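Local structure of lactococcal phage P2 ORF15 (Lactococcus phage p2, 2WZP) at residues 108-111 / 112-116; 267-271 / 272-276. The protein is probably the distal tail protein of the phage, forming rings in the baseplate assembly that carries the host-binding proteins at the tip of the tail. All blocks are in the same frame, centred on the assembly; numbering follows the deposited sequence.

Contact 1 of 2, residues 108-111 / 112-116; sequences KDFV and NDILS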
loop_
_atom_site.group_PDB
_atom_site.type_symbol
_atom_site.label_atom_id
_atom_site.label_comp_id
_atom_site.label_asym_id
_atom_site.label_seq_id
_atom_site.Cartn_x
_atom_site.Cartn_y
_atom_site.Cartn_z
ATOM N N LYS M 108 -11.717 -31.100 -14.785
ATOM C CA LYS M 108 -11.726 -32.455 -14.235
ATOM C C LYS M 108 -10.840 -33.395 -15.055
ATOM O O LYS M 108 -10.023 -34.113 -14.476
ATOM C CB LYS M 108 -13.163 -32.984 -14.172
ATOM C CG LYS M 108 -13.328 -34.235 -13.337
ATOM C CD LYS M 108 -14.779 -34.678 -13.304
ATOM C CE LYS M 108 -14.931 -36.092 -12.781
ATOM N NZ LYS M 108 -14.313 -37.105 -13.686
ATOM N N ASP M 109 -10.967 -33.374 -16.392
ATOM C CA ASP M 109 -10.173 -34.246 -17.255
ATOM C C ASP M 109 -8.713 -33.881 -17.290
ATOM O O ASP M 109 -7.878 -34.774 -17.187
ATOM C CB ASP M 109 -10.756 -34.317 -18.676
ATOM C CG ASP M 109 -12.105 -35.012 -18.807
ATOM O OD1 ASP M 109 -12.624 -35.538 -17.770
ATOM O OD2 ASP M 109 -12.633 -35.049 -19.927
ATOM N N PHE M 110 -8.389 -32.589 -17.419
ATOM C CA PHE M 110 -7.007 -32.136 -17.455
ATOM C C PHE M 110 -6.242 -32.487 -16.193
ATOM O O PHE M 110 -5.153 -33.050 -16.280
ATOM C CB PHE M 110 -6.944 -30.633 -17.704
ATOM C CG PHE M 110 -5.545 -30.114 -17.904
ATOM C CD1 PHE M 110 -4.823 -30.448 -19.041
ATOM C CD2 PHE M 110 -4.951 -29.290 -16.958
ATOM C CE1 PHE M 110 -3.530 -29.979 -19.226
ATOM C CE2 PHE M 110 -3.656 -28.816 -17.146
ATOM C CZ PHE M 110 -2.960 -29.157 -18.283
ATOM N N VAL M 111 -6.801 -32.145 -15.026
ATOM C CA VAL M 111 -6.163 -32.367 -13.731
ATOM C C VAL M 111 -6.027 -33.855 -13.426
ATOM O O VAL M 111 -4.926 -34.290 -13.056
ATOM C CB VAL M 111 -6.796 -31.531 -12.581
ATOM C CG1 VAL M 111 -6.125 -31.822 -11.243
ATOM C CG2 VAL M 111 -6.746 -30.037 -12.895
ATOM N N ASN M 112 -7.102 -34.646 -13.654
ATOM C CA ASN M 112 -7.046 -36.091 -13.399
ATOM C C ASN M 112 -6.165 -36.831 -14.357
ATOM O O ASN M 112 -5.664 -37.890 -13.991
ATOM C CB ASN M 112 -8.417 -36.743 -13.242
ATOM C CG ASN M 112 -9.148 -36.321 -11.992
ATOM O OD1 ASN M 112 -8.719 -36.549 -10.861
ATOM N ND2 ASN M 112 -10.274 -35.693 -12.162
ATOM N N ASP M 113 -5.926 -36.273 -15.552
ATOM C CA ASP M 113 -5.007 -36.855 -16.525
ATOM C C ASP M 113 -3.592 -36.707 -16.028
ATOM O O ASP M 113 -2.806 -37.632 -16.188
ATOM C CB ASP M 113 -5.152 -36.188 -17.896
ATOM C CG ASP M 113 -6.240 -36.764 -18.775
ATOM O OD1 ASP M 113 -6.976 -37.678 -18.306
ATOM O OD2 ASP M 113 -6.400 -36.268 -19.904
ATOM N N ILE M 114 -3.273 -35.545 -15.415
ATOM C CA ILE M 114 -1.977 -35.247 -14.791
ATOM C C ILE M 114 -1.826 -36.162 -13.584
ATOM O O ILE M 114 -0.841 -36.899 -13.485
ATOM C CB ILE M 114 -1.826 -33.739 -14.407
ATOM C CG1 ILE M 114 -1.718 -32.853 -15.682
ATOM C CG2 ILE M 114 -0.626 -33.523 -13.464
ATOM C CD1 ILE M 114 -1.919 -31.413 -15.495
ATOM N N LEU M 115 -2.844 -36.154 -12.698
ATOM C CA LEU M 115 -2.869 -36.942 -11.468
ATOM C C LEU M 115 -2.768 -38.452 -11.667
ATOM O O LEU M 115 -2.304 -39.141 -10.770
ATOM C CB LEU M 115 -4.079 -36.557 -10.592
ATOM C CG LEU M 115 -4.060 -35.174 -9.911
ATOM C CD1 LEU M 115 -5.323 -34.927 -9.136
ATOM C CD2 LEU M 115 -2.853 -34.997 -8.991
ATOM N N SER M 116 -3.171 -38.965 -12.831
ATOM C CA SER M 116 -3.152 -40.404 -13.115
ATOM C C SER M 116 -1.747 -40.963 -13.478
ATOM O O SER M 116 -1.577 -42.176 -13.531
ATOM C CB SER M 116 -4.171 -40.733 -14.197
ATOM O OG SER M 116 -3.697 -40.248 -15.444
#
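Phe110 and Ile114, one helical turn apart, meet on the buried side of helix 100-115. The Phe110 ring has its CG anti to the backbone N (chi1 -174°), and the extended Ile114 side chain lays CD1 over one ring face, toward the rim, 3.9 Å from the ring centroid in a CH-pi contact. Trp47 meets the same ring edge-to-face, and Ile156 of strand 153-163 touches both side chains. Val111 and Leu115 lie side by side, Val111 CG1 3.8 Å from Leu115 CD1, where Phe325 and Leu64 of a second subunit pack on them.

With its CG beside the backbone N (chi1 -68°), Asn112 folds back along the helix, and ND2 reaches Lys108 O at 2.8 Å in a bent bond, beside the CG methylene of Lys108. Asn112 N meets the same oxygen at 3.1 Å from the opposite face of its plane. Asp113 OD2 forms a salt bridge with Lys45 and accepts from Trp47 NE1. The two bonds to Lys108 O, joined by a weak one from ND2 to Phe325 O of the second subunit, probably restrain rotation of the Asn112 amide. The helix is thus amphipathic, Phe110 and Ile114 turned to the sheet, Asn112 and Asp113 on its polar side.

Contact 2 of 2, residues 267-271 / 272-276; sequences LINTD and VNDET
Two side chains that both start away from their own backbone nitrogens shape the bend: Asn269 (chi1 -166°) and Asp271 (chi1 178°) each turn an oxygen forward along the chain. Asn269 OD1 accepts from Asp271 N at 3.0 Å, forming an Asx turn in which the donor stands above the amide plane. Asp271 OD1 in turn takes Asn273 N at 3.0 Å, from above its carboxylate plane, in a fairly straight bond of 157°. A water spans the turn, donating to Asp271 OD1 and accepting from Asn273 ND2.

Residues Asp271 to Asp274 make a type I beta turn, closed by Asp274 N on Asp271 O. The carboxylates of Asp271 and Asp274 stand nearly perpendicular, their OD2 atoms 5.1 Å apart. The Asn269 side chain also crosses that of Asp274 at about a right angle, Asn269 ND2 lying 3.7 Å from Asp274 OD2.

Beyond the turn, the two arms join at the antiparallel hydrogen-bonded pair Asn269 and Thr276: Asn269 N donates to Thr276 O at 2.7 Å, and Thr276 N returns a bond to Asn269 O. On the side-chain face of this pair, Leu267 CD2 rests against Thr276 CG2 at 3.7 Å.

The bend is characteristic of a beta hairpin, here linking strands 265-269 and 276-281. Strand 224-233 flanks strand 265-269 in the same sheet, and Phe227 N bonds to Thr270 OG1; Ile268 and Thr270 also pack toward strand 251-257. At the outer end of the turn, the Asn273 amide bonds to Met79 N and Gly77 O of a second subunit. Glu275 OE1 bonds to Tyr277 OH and OE2 forms a salt bridge with a basic side chain of another protein, so the hairpin end belongs to two interfaces beside its own sheet.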
loop_
_atom_site.group_PDB
_atom_site.type_symbol
_atom_site.label_atom_id
_atom_site.label_comp_id
_atom_site.label_asym_id
_atom_site.label_seq_id
_atom_site.Cartn_x
_atom_site.Cartn_y
_atom_site.Cartn_z
ATOM N N LEU M 267 18.269 -55.039 -21.159
ATOM C CA LEU M 267 17.765 -53.668 -21.157
ATOM C C LEU M 267 18.326 -52.930 -19.952
ATOM O O LEU M 267 18.264 -53.427 -18.828
ATOM C CB LEU M 267 16.225 -53.635 -21.188
ATOM C CG LEU M 267 15.557 -52.256 -21.332
ATOM C CD1 LEU M 267 14.252 -52.365 -22.087
ATOM C CD2 LEU M 267 15.291 -51.644 -19.998
ATOM N N ILE M 268 18.905 -51.764 -20.201
ATOM C CA ILE M 268 19.465 -50.897 -19.157
ATOM C C ILE M 268 18.812 -49.517 -19.188
ATOM O O ILE M 268 18.449 -49.052 -20.263
ATOM C CB ILE M 268 21.021 -50.838 -19.098
ATOM C CG1 ILE M 268 21.630 -50.258 -20.384
ATOM C CG2 ILE M 268 21.627 -52.226 -18.772
ATOM C CD1 ILE M 268 23.127 -49.944 -20.318
ATOM N N ASN M 269 18.629 -48.885 -18.007
ATOM C CA ASN M 269 18.108 -47.532 -17.905
ATOM C C ASN M 269 18.671 -46.873 -16.683
ATOM O O ASN M 269 18.366 -47.289 -15.566
ATOM C CB ASN M 269 16.586 -47.482 -17.921
ATOM C CG ASN M 269 16.061 -46.096 -18.162
ATOM O OD1 ASN M 269 16.750 -45.054 -17.983
ATOM N ND2 ASN M 269 14.811 -46.054 -18.532
ATOM N N THR M 270 19.518 -45.852 -16.890
ATOM C CA THR M 270 20.202 -45.142 -15.795
ATOM C C THR M 270 19.370 -44.007 -15.165
ATOM O O THR M 270 19.854 -43.322 -14.258
ATOM C CB THR M 270 21.579 -44.679 -16.223
ATOM O OG1 THR M 270 21.442 -43.706 -17.246
ATOM C CG2 THR M 270 22.458 -45.810 -16.705
ATOM N N ASP M 271 18.124 -43.807 -15.652
ATOM C CA ASP M 271 17.196 -42.802 -15.122
ATOM C C ASP M 271 17.013 -43.088 -13.631
ATOM O O ASP M 271 16.544 -44.163 -13.293
ATOM C CB ASP M 271 15.848 -42.903 -15.866
ATOM C CG ASP M 271 14.732 -41.970 -15.439
ATOM O OD1 ASP M 271 14.823 -41.385 -14.327
ATOM O OD2 ASP M 271 13.727 -41.883 -16.169
ATOM N N VAL M 272 17.355 -42.140 -12.746
ATOM C CA VAL M 272 17.245 -42.351 -11.300
ATOM C C VAL M 272 15.875 -42.772 -10.804
ATOM O O VAL M 272 15.782 -43.447 -9.785
ATOM C CB VAL M 272 17.861 -41.215 -10.430
ATOM C CG1 VAL M 272 19.365 -41.150 -10.637
ATOM C CG2 VAL M 272 17.189 -39.849 -10.658
ATOM N N ASN M 273 14.820 -42.373 -11.529
ATOM C CA ASN M 273 13.423 -42.629 -11.173
ATOM C C ASN M 273 12.800 -43.845 -11.896
ATOM O O ASN M 273 11.676 -44.250 -11.603
ATOM C CB ASN M 273 12.605 -41.363 -11.341
ATOM C CG ASN M 273 13.190 -40.204 -10.573
ATOM O OD1 ASN M 273 13.343 -40.232 -9.339
ATOM N ND2 ASN M 273 13.554 -39.162 -11.292
ATOM N N ASP M 274 13.509 -44.413 -12.854
ATOM C CA ASP M 274 13.063 -45.623 -13.535
ATOM C C ASP M 274 14.270 -46.449 -13.928
ATOM O O ASP M 274 14.433 -46.842 -15.074
ATOM C CB ASP M 274 12.136 -45.309 -14.726
ATOM C CG ASP M 274 11.529 -46.503 -15.435
ATOM O OD1 ASP M 274 10.971 -47.391 -14.742
ATOM O OD2 ASP M 274 11.609 -46.551 -16.663
ATOM N N GLU M 275 15.126 -46.710 -12.944
ATOM C CA GLU M 275 16.403 -47.417 -13.073
ATOM C C GLU M 275 16.137 -48.904 -13.245
ATOM O O GLU M 275 15.472 -49.503 -12.404
ATOM C CB GLU M 275 17.299 -47.100 -11.850
ATOM C CG GLU M 275 18.748 -47.508 -12.005
ATOM C CD GLU M 275 19.683 -47.150 -10.869
ATOM O OE1 GLU M 275 20.913 -47.252 -11.081
ATOM O OE2 GLU M 275 19.201 -46.783 -9.773
ATOM N N THR M 276 16.620 -49.485 -14.353
ATOM C CA THR M 276 16.386 -50.872 -14.777
ATOM C C THR M 276 17.659 -51.510 -15.342
ATOM O O THR M 276 18.352 -50.887 -16.149
ATOM C CB THR M 276 15.317 -50.881 -15.900
ATOM O OG1 THR M 276 14.163 -50.150 -15.500
ATOM C CG2 THR M 276 14.922 -52.253 -16.318
HETATM O O HOH W 1 13.451 -39.067 -14.082
#

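In the fold
Contact 1 covers the last turns of helix 100-115, in the part of the chain matching the N-terminal family, and contact 2 is a hairpin end in the C-terminal part; their centres lie 26 Å apart and they share no strand or helix. Both are partly buried, but contact 1 puts hydrocarbon and aromatic groups against strands 130-140 and 153-163, whereas contact 2 is mostly backbone and carboxamide or carboxylate bonding round a turn. Contact 1 sits far out from the chain centre and contact 2 nearer to it. Each also meets a second subunit, through apolar packing and a hydrogen bond from Arg82 of that subunit to Leu115 O at 108-116, and through hydrogen bonds of the Asn273 amide at 267-276.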